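Local coordinates for protein endo-1,4-beta-xylanase I (Hypocrea jecorina, PDB 1XYN) that cuts the internal beta-1,4-glycosidic bonds of xylan, a plant cell wall hemicellulose, to release xylooligosaccharides and xylose, at residues I3-Y17 with N27-T41. Numbering follows the deposited sequence.
Sequences INYDQNYQTGGQVSY and NWNTQDDFVVGVGWT
Tyr-5 to Gln-10 pair antiparallel with Phe-34 to Gly-39 in one sheet and Gln-14 to Ser-16 with Asn-27 to Asn-29 in another, so the same two segments pair twice, the register slipping by one residue between the ladders. Two threonine hydroxyls tie the turns together. Thr-11 OG1 gives its proton to Asp-33 O (2.8 Å) in the carbonyl plane, whereas Thr-30 OG1 reaches Gly-12 O (2.7 Å) from above the carbonyl plane. Thr-30 OG1 also accepts from Asp-32 N, closing an ST turn, and a water accepts from Thr-11 N within donating distance of Gly-12 O and Asp-32 O.

Between the layers, Tyr-17 lays one ring face on Val-36, whose CB sits 3.8 Å from the ring centroid and 14° off its normal. With CG anti to the backbone N (chi1 174°), the ring extends along strand 34-40 until its hydroxyl donates to Asp-6 OD1 (2.6 Å), meeting it from above the carboxylate plane and fixing the far end of the ring. Val-15 repeats the theme, CG2 resting over the Phe-34 face, while Phe-34 CZ lies over one face of Trp-28.

At the start of strand 5-10 a classic beta bulge sets Asn-4 and Tyr-5 both against Gly-39. Asn-4 N binds Gly-39 O (3.0 Å) almost end-on, the Tyr-5 N bond to the same oxygen being weak. Asn-4 OD1 turns back to accept from Thr-41 N, and Ile-3 CD1 packs against the six-membered part of the Trp-40 indole, 3.5 Å from CZ2.

Tyr-5 stacks on Tyr-158, a probable substrate-binding residue, and Asp-33 lies beside Glu-164, the predicted proton donor. Two twisted sheets packed through Val-36 and Val-38, with Tyr-5, Gln-7, Tyr-9 and Val-35 on the opposite face, consistent with the substrate cleft, are characteristic of the beta-jelly-roll of family 11 xylanases.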
loop_
_atom_site.group_PDB
_atom_site.type_symbol
_atom_site.label_atom_id
_atom_site.label_comp_id
_atom_site.label_asym_id
_atom_site.label_seq_id
_atom_site.Cartn_x
_atom_site.Cartn_y
_atom_site.Cartn_z
ATOM N N ILE A 3 26.241 10.800 4.782
ATOM C CA ILE A 3 25.160 9.958 4.301
ATOM C C ILE A 3 25.606 8.510 4.403
ATOM O O ILE A 3 26.697 8.158 3.951
ATOM C CB ILE A 3 24.799 10.270 2.836
ATOM C CG1 ILE A 3 24.729 11.783 2.598
ATOM C CG2 ILE A 3 23.489 9.622 2.483
ATOM C CD1 ILE A 3 23.797 12.533 3.526
ATOM N N ASN A 4 24.794 7.692 5.068
ATOM C CA ASN A 4 25.095 6.279 5.224
ATOM C C ASN A 4 23.857 5.441 4.944
ATOM O O ASN A 4 23.806 4.260 5.299
ATOM C CB ASN A 4 25.645 5.986 6.625
ATOM C CG ASN A 4 24.591 6.109 7.718
ATOM O OD1 ASN A 4 23.756 7.009 7.704
ATOM N ND2 ASN A 4 24.636 5.199 8.678
ATOM N N TYR A 5 22.845 6.065 4.339
ATOM C CA TYR A 5 21.616 5.356 3.997
ATOM C C TYR A 5 21.038 5.815 2.669
ATOM O O TYR A 5 20.946 7.010 2.388
ATOM C CB TYR A 5 20.553 5.480 5.087
ATOM C CG TYR A 5 19.398 4.533 4.871
ATOM C CD1 TYR A 5 19.519 3.183 5.197
ATOM C CD2 TYR A 5 18.197 4.971 4.312
ATOM C CE1 TYR A 5 18.473 2.287 4.973
ATOM C CE2 TYR A 5 17.143 4.083 4.079
ATOM C CZ TYR A 5 17.291 2.742 4.414
ATOM O OH TYR A 5 16.266 1.850 4.194
ATOM N N ASP A 6 20.654 4.840 1.859
ATOM C CA ASP A 6 20.083 5.096 0.549
ATOM C C ASP A 6 18.665 4.532 0.488
ATOM O O ASP A 6 18.447 3.317 0.558
ATOM C CB ASP A 6 20.975 4.480 -0.540
ATOM C CG ASP A 6 20.332 4.496 -1.923
ATOM O OD1 ASP A 6 19.435 5.326 -2.176
ATOM O OD2 ASP A 6 20.735 3.670 -2.769
ATOM N N GLN A 7 17.703 5.443 0.408
ATOM C CA GLN A 7 16.300 5.085 0.319
ATOM C C GLN A 7 16.008 4.815 -1.144
ATOM O O GLN A 7 16.108 5.716 -1.975
ATOM C CB GLN A 7 15.437 6.243 0.839
ATOM C CG GLN A 7 13.934 6.091 0.618
ATOM C CD GLN A 7 13.372 4.775 1.141
ATOM O OE1 GLN A 7 12.353 4.293 0.645
ATOM N NE2 GLN A 7 14.028 4.194 2.141
ATOM N N ASN A 8 15.703 3.564 -1.466
ATOM C CA ASN A 8 15.394 3.208 -2.843
ATOM C C ASN A 8 14.182 2.290 -2.930
ATOM O O ASN A 8 14.303 1.061 -2.925
ATOM C CB ASN A 8 16.597 2.565 -3.525
ATOM C CG ASN A 8 16.385 2.383 -5.015
ATOM O OD1 ASN A 8 15.331 2.732 -5.558
ATOM N ND2 ASN A 8 17.399 1.854 -5.690
ATOM N N TYR A 9 13.010 2.909 -3.038
ATOM C CA TYR A 9 11.753 2.188 -3.120
ATOM C C TYR A 9 11.036 2.586 -4.400
ATOM O O TYR A 9 10.985 3.758 -4.749
ATOM C CB TYR A 9 10.891 2.523 -1.896
ATOM C CG TYR A 9 9.523 1.892 -1.883
ATOM C CD1 TYR A 9 9.331 0.613 -1.369
ATOM C CD2 TYR A 9 8.412 2.581 -2.373
ATOM C CE1 TYR A 9 8.067 0.030 -1.339
ATOM C CE2 TYR A 9 7.143 2.009 -2.352
ATOM C CZ TYR A 9 6.979 0.734 -1.833
ATOM O OH TYR A 9 5.729 0.157 -1.819
ATOM N N GLN A 10 10.514 1.598 -5.113
ATOM C CA GLN A 10 9.790 1.840 -6.355
ATOM C C GLN A 10 9.007 0.599 -6.750
ATOM O O GLN A 10 9.456 -0.517 -6.512
ATOM C CB GLN A 10 10.725 2.316 -7.478
ATOM C CG GLN A 10 12.092 1.665 -7.511
ATOM C CD GLN A 10 12.980 2.265 -8.592
ATOM O OE1 GLN A 10 12.690 2.150 -9.783
ATOM N NE2 GLN A 10 14.068 2.908 -8.180
ATOM N N THR A 11 7.821 0.814 -7.317
ATOM C CA THR A 11 6.922 -0.267 -7.708
ATOM C C THR A 11 6.722 -0.490 -9.210
ATOM O O THR A 11 6.234 -1.541 -9.618
ATOM C CB THR A 11 5.541 -0.094 -7.035
ATOM O OG1 THR A 11 5.057 1.238 -7.255
ATOM C CG2 THR A 11 5.649 -0.332 -5.539
ATOM N N GLY A 12 7.090 0.484 -10.037
ATOM C CA GLY A 12 6.922 0.297 -11.464
ATOM C C GLY A 12 7.208 1.538 -12.279
ATOM O O GLY A 12 7.544 2.584 -11.731
ATOM N N GLY A 13 7.116 1.398 -13.598
ATOM C CA GLY A 13 7.348 2.518 -14.492
ATOM C C GLY A 13 8.790 2.953 -14.641
ATOM O O GLY A 13 9.725 2.291 -14.179
ATOM N N GLN A 14 8.968 4.099 -15.287
ATOM C CA GLN A 14 10.294 4.642 -15.533
ATOM C C GLN A 14 10.796 5.525 -14.382
ATOM O O GLN A 14 10.324 6.641 -14.196
ATOM C CB GLN A 14 10.287 5.403 -16.867
ATOM C CG GLN A 14 11.650 5.903 -17.333
ATOM C CD GLN A 14 11.635 6.481 -18.740
ATOM O OE1 GLN A 14 10.580 6.681 -19.339
ATOM N NE2 GLN A 14 12.818 6.750 -19.275
ATOM N N VAL A 15 11.698 4.975 -13.565
ATOM C CA VAL A 15 12.293 5.707 -12.441
ATOM C C VAL A 15 13.813 5.532 -12.494
ATOM O O VAL A 15 14.332 4.440 -12.260
ATOM C CB VAL A 15 11.764 5.218 -11.053
ATOM C CG1 VAL A 15 12.464 5.977 -9.918
ATOM C CG2 VAL A 15 10.258 5.425 -10.943
ATOM N N SER A 16 14.507 6.609 -12.851
ATOM C CA SER A 16 15.959 6.624 -12.955
ATOM C C SER A 16 16.552 7.328 -11.742
ATOM O O SER A 16 16.661 8.549 -11.713
ATOM C CB SER A 16 16.374 7.358 -14.228
ATOM O OG SER A 16 15.490 7.043 -15.293
ATOM N N TYR A 17 16.939 6.545 -10.745
ATOM C CA TYR A 17 17.508 7.063 -9.513
ATOM C C TYR A 17 19.031 6.932 -9.490
ATOM O O TYR A 17 19.568 5.851 -9.707
ATOM C CB TYR A 17 16.893 6.309 -8.325
ATOM C CG TYR A 17 17.496 6.654 -6.984
ATOM C CD1 TYR A 17 17.631 7.983 -6.579
ATOM C CD2 TYR A 17 17.946 5.649 -6.126
ATOM C CE1 TYR A 17 18.203 8.305 -5.353
ATOM C CE2 TYR A 17 18.515 5.960 -4.905
ATOM C CZ TYR A 17 18.643 7.288 -4.526
ATOM O OH TYR A 17 19.221 7.597 -3.325
ATOM N N ASN A 27 14.812 10.975 -12.227
ATOM C CA ASN A 27 14.031 11.326 -13.405
ATOM C C ASN A 27 12.978 10.243 -13.384
ATOM O O ASN A 27 13.303 9.073 -13.177
ATOM C CB ASN A 27 14.859 11.200 -14.682
ATOM C CG ASN A 27 15.726 12.410 -14.930
ATOM O OD1 ASN A 27 15.228 13.466 -15.313
ATOM N ND2 ASN A 27 17.030 12.265 -14.721
ATOM N N TRP A 28 11.717 10.611 -13.563
ATOM C CA TRP A 28 10.666 9.603 -13.528
ATOM C C TRP A 28 9.540 9.879 -14.508
ATOM O O TRP A 28 9.388 10.996 -15.000
ATOM C CB TRP A 28 10.112 9.444 -12.091
ATOM C CG TRP A 28 9.276 10.620 -11.581
ATOM C CD1 TRP A 28 7.923 10.772 -11.707
ATOM C CD2 TRP A 28 9.748 11.806 -10.907
ATOM N NE1 TRP A 28 7.530 11.972 -11.164
ATOM C CE2 TRP A 28 8.621 12.626 -10.669
ATOM C CE3 TRP A 28 11.006 12.248 -10.482
ATOM C CZ2 TRP A 28 8.718 13.870 -10.031
ATOM C CZ3 TRP A 28 11.099 13.485 -9.846
ATOM C CH2 TRP A 28 9.958 14.280 -9.628
ATOM N N ASN A 29 8.791 8.827 -14.812
ATOM C CA ASN A 29 7.634 8.860 -15.704
ATOM C C ASN A 29 6.896 7.567 -15.362
ATOM O O ASN A 29 7.000 6.555 -16.060
ATOM C CB ASN A 29 8.063 8.872 -17.170
ATOM C CG ASN A 29 6.903 9.154 -18.110
ATOM O OD1 ASN A 29 5.769 9.354 -17.671
ATOM N ND2 ASN A 29 7.182 9.177 -19.409
ATOM N N THR A 30 6.159 7.606 -14.257
ATOM C CA THR A 30 5.469 6.423 -13.776
ATOM C C THR A 30 4.079 6.663 -13.186
ATOM O O THR A 30 3.715 7.788 -12.832
ATOM C CB THR A 30 6.353 5.718 -12.728
ATOM O OG1 THR A 30 5.693 4.553 -12.236
ATOM C CG2 THR A 30 6.653 6.647 -11.563
ATOM N N GLN A 31 3.296 5.591 -13.123
ATOM C CA GLN A 31 1.951 5.627 -12.554
ATOM C C GLN A 31 2.040 5.106 -11.131
ATOM O O GLN A 31 1.136 5.314 -10.325
ATOM C CB GLN A 31 0.996 4.719 -13.343
ATOM C CG GLN A 31 0.516 5.277 -14.670
ATOM C CD GLN A 31 -0.482 6.408 -14.503
ATOM O OE1 GLN A 31 -0.169 7.573 -14.759
ATOM N NE2 GLN A 31 -1.697 6.069 -14.074
ATOM N N ASP A 32 3.149 4.434 -10.834
ATOM C CA ASP A 32 3.366 3.830 -9.528
ATOM C C ASP A 32 4.257 4.611 -8.567
ATOM O O ASP A 32 5.252 5.221 -8.967
ATOM C CB ASP A 32 3.907 2.408 -9.689
ATOM C CG ASP A 32 3.035 1.547 -10.574
ATOM O OD1 ASP A 32 1.809 1.492 -10.358
ATOM O OD2 ASP A 32 3.584 0.912 -11.489
ATOM N N ASP A 33 3.911 4.506 -7.285
ATOM C CA ASP A 33 4.608 5.177 -6.199
ATOM C C ASP A 33 6.031 4.675 -6.016
ATOM O O ASP A 33 6.314 3.484 -6.162
ATOM C CB ASP A 33 3.821 4.988 -4.889
ATOM C CG ASP A 33 4.434 5.745 -3.707
ATOM O OD1 ASP A 33 4.887 6.894 -3.899
ATOM O OD2 ASP A 33 4.449 5.194 -2.582
ATOM N N PHE A 34 6.911 5.604 -5.668
ATOM C CA PHE A 34 8.311 5.318 -5.421
ATOM C C PHE A 34 8.812 6.351 -4.411
ATOM O O PHE A 34 8.333 7.493 -4.381
ATOM C CB PHE A 34 9.115 5.428 -6.721
ATOM C CG PHE A 34 9.154 6.815 -7.301
ATOM C CD1 PHE A 34 8.137 7.268 -8.125
ATOM C CD2 PHE A 34 10.204 7.677 -7.008
ATOM C CE1 PHE A 34 8.162 8.566 -8.652
ATOM C CE2 PHE A 34 10.237 8.976 -7.528
ATOM C CZ PHE A 34 9.212 9.416 -8.351
ATOM N N VAL A 35 9.730 5.931 -3.551
ATOM C CA VAL A 35 10.316 6.816 -2.555
ATOM C C VAL A 35 11.828 6.638 -2.626
ATOM O O VAL A 35 12.345 5.590 -2.235
ATOM C CB VAL A 35 9.861 6.450 -1.116
ATOM C CG1 VAL A 35 10.358 7.505 -0.125
ATOM C CG2 VAL A 35 8.353 6.299 -1.043
ATOM N N VAL A 36 12.537 7.639 -3.150
ATOM C CA VAL A 36 13.994 7.556 -3.243
ATOM C C VAL A 36 14.637 8.773 -2.600
ATOM O O VAL A 36 14.075 9.866 -2.616
ATOM C CB VAL A 36 14.493 7.506 -4.702
ATOM C CG1 VAL A 36 14.000 6.257 -5.404
ATOM C CG2 VAL A 36 14.080 8.769 -5.443
ATOM N N GLY A 37 15.844 8.592 -2.085
ATOM C CA GLY A 37 16.552 9.694 -1.466
ATOM C C GLY A 37 17.692 9.155 -0.641
ATOM O O GLY A 37 17.879 7.940 -0.559
ATOM N N VAL A 38 18.452 10.049 -0.023
ATOM C CA VAL A 38 19.592 9.646 0.796
ATOM C C VAL A 38 19.572 10.308 2.168
ATOM O O VAL A 38 18.991 11.374 2.348
ATOM C CB VAL A 38 20.942 9.947 0.083
ATOM C CG1 VAL A 38 20.991 9.235 -1.264
ATOM C CG2 VAL A 38 21.148 11.445 -0.085
ATOM N N GLY A 39 20.221 9.681 3.134
ATOM C CA GLY A 39 20.245 10.237 4.469
ATOM C C GLY A 39 21.013 9.419 5.488
ATOM O O GLY A 39 22.153 9.023 5.238
ATOM N N TRP A 40 20.368 9.104 6.610
ATOM C CA TRP A 40 21.038 8.384 7.683
ATOM C C TRP A 40 20.274 7.188 8.238
ATOM O O TRP A 40 19.048 7.182 8.286
ATOM C CB TRP A 40 21.388 9.378 8.803
ATOM C CG TRP A 40 22.142 10.590 8.289
ATOM C CD1 TRP A 40 23.497 10.770 8.284
ATOM C CD2 TRP A 40 21.583 11.743 7.626
ATOM N NE1 TRP A 40 23.814 11.954 7.652
ATOM C CE2 TRP A 40 22.662 12.567 7.239
ATOM C CE3 TRP A 40 20.277 12.152 7.317
ATOM C CZ2 TRP A 40 22.473 13.778 6.555
ATOM C CZ3 TRP A 40 20.092 13.351 6.640
ATOM C CH2 TRP A 40 21.185 14.151 6.265
ATOM N N THR A 41 21.026 6.178 8.655
ATOM C CA THR A 41 20.470 4.948 9.213
ATOM C C THR A 41 19.674 5.174 10.510
ATOM O O THR A 41 18.736 4.427 10.821
ATOM C CB THR A 41 21.605 3.904 9.427
ATOM O OG1 THR A 41 22.046 3.414 8.152
ATOM C CG2 THR A 41 21.141 2.727 10.285
HETATM O O HOH W 1 7.770 3.515 -9.207
HETATM O O HOH W 2 9.962 9.115 -20.904
HETATM O O HOH W 3 18.752 9.789 -13.058
#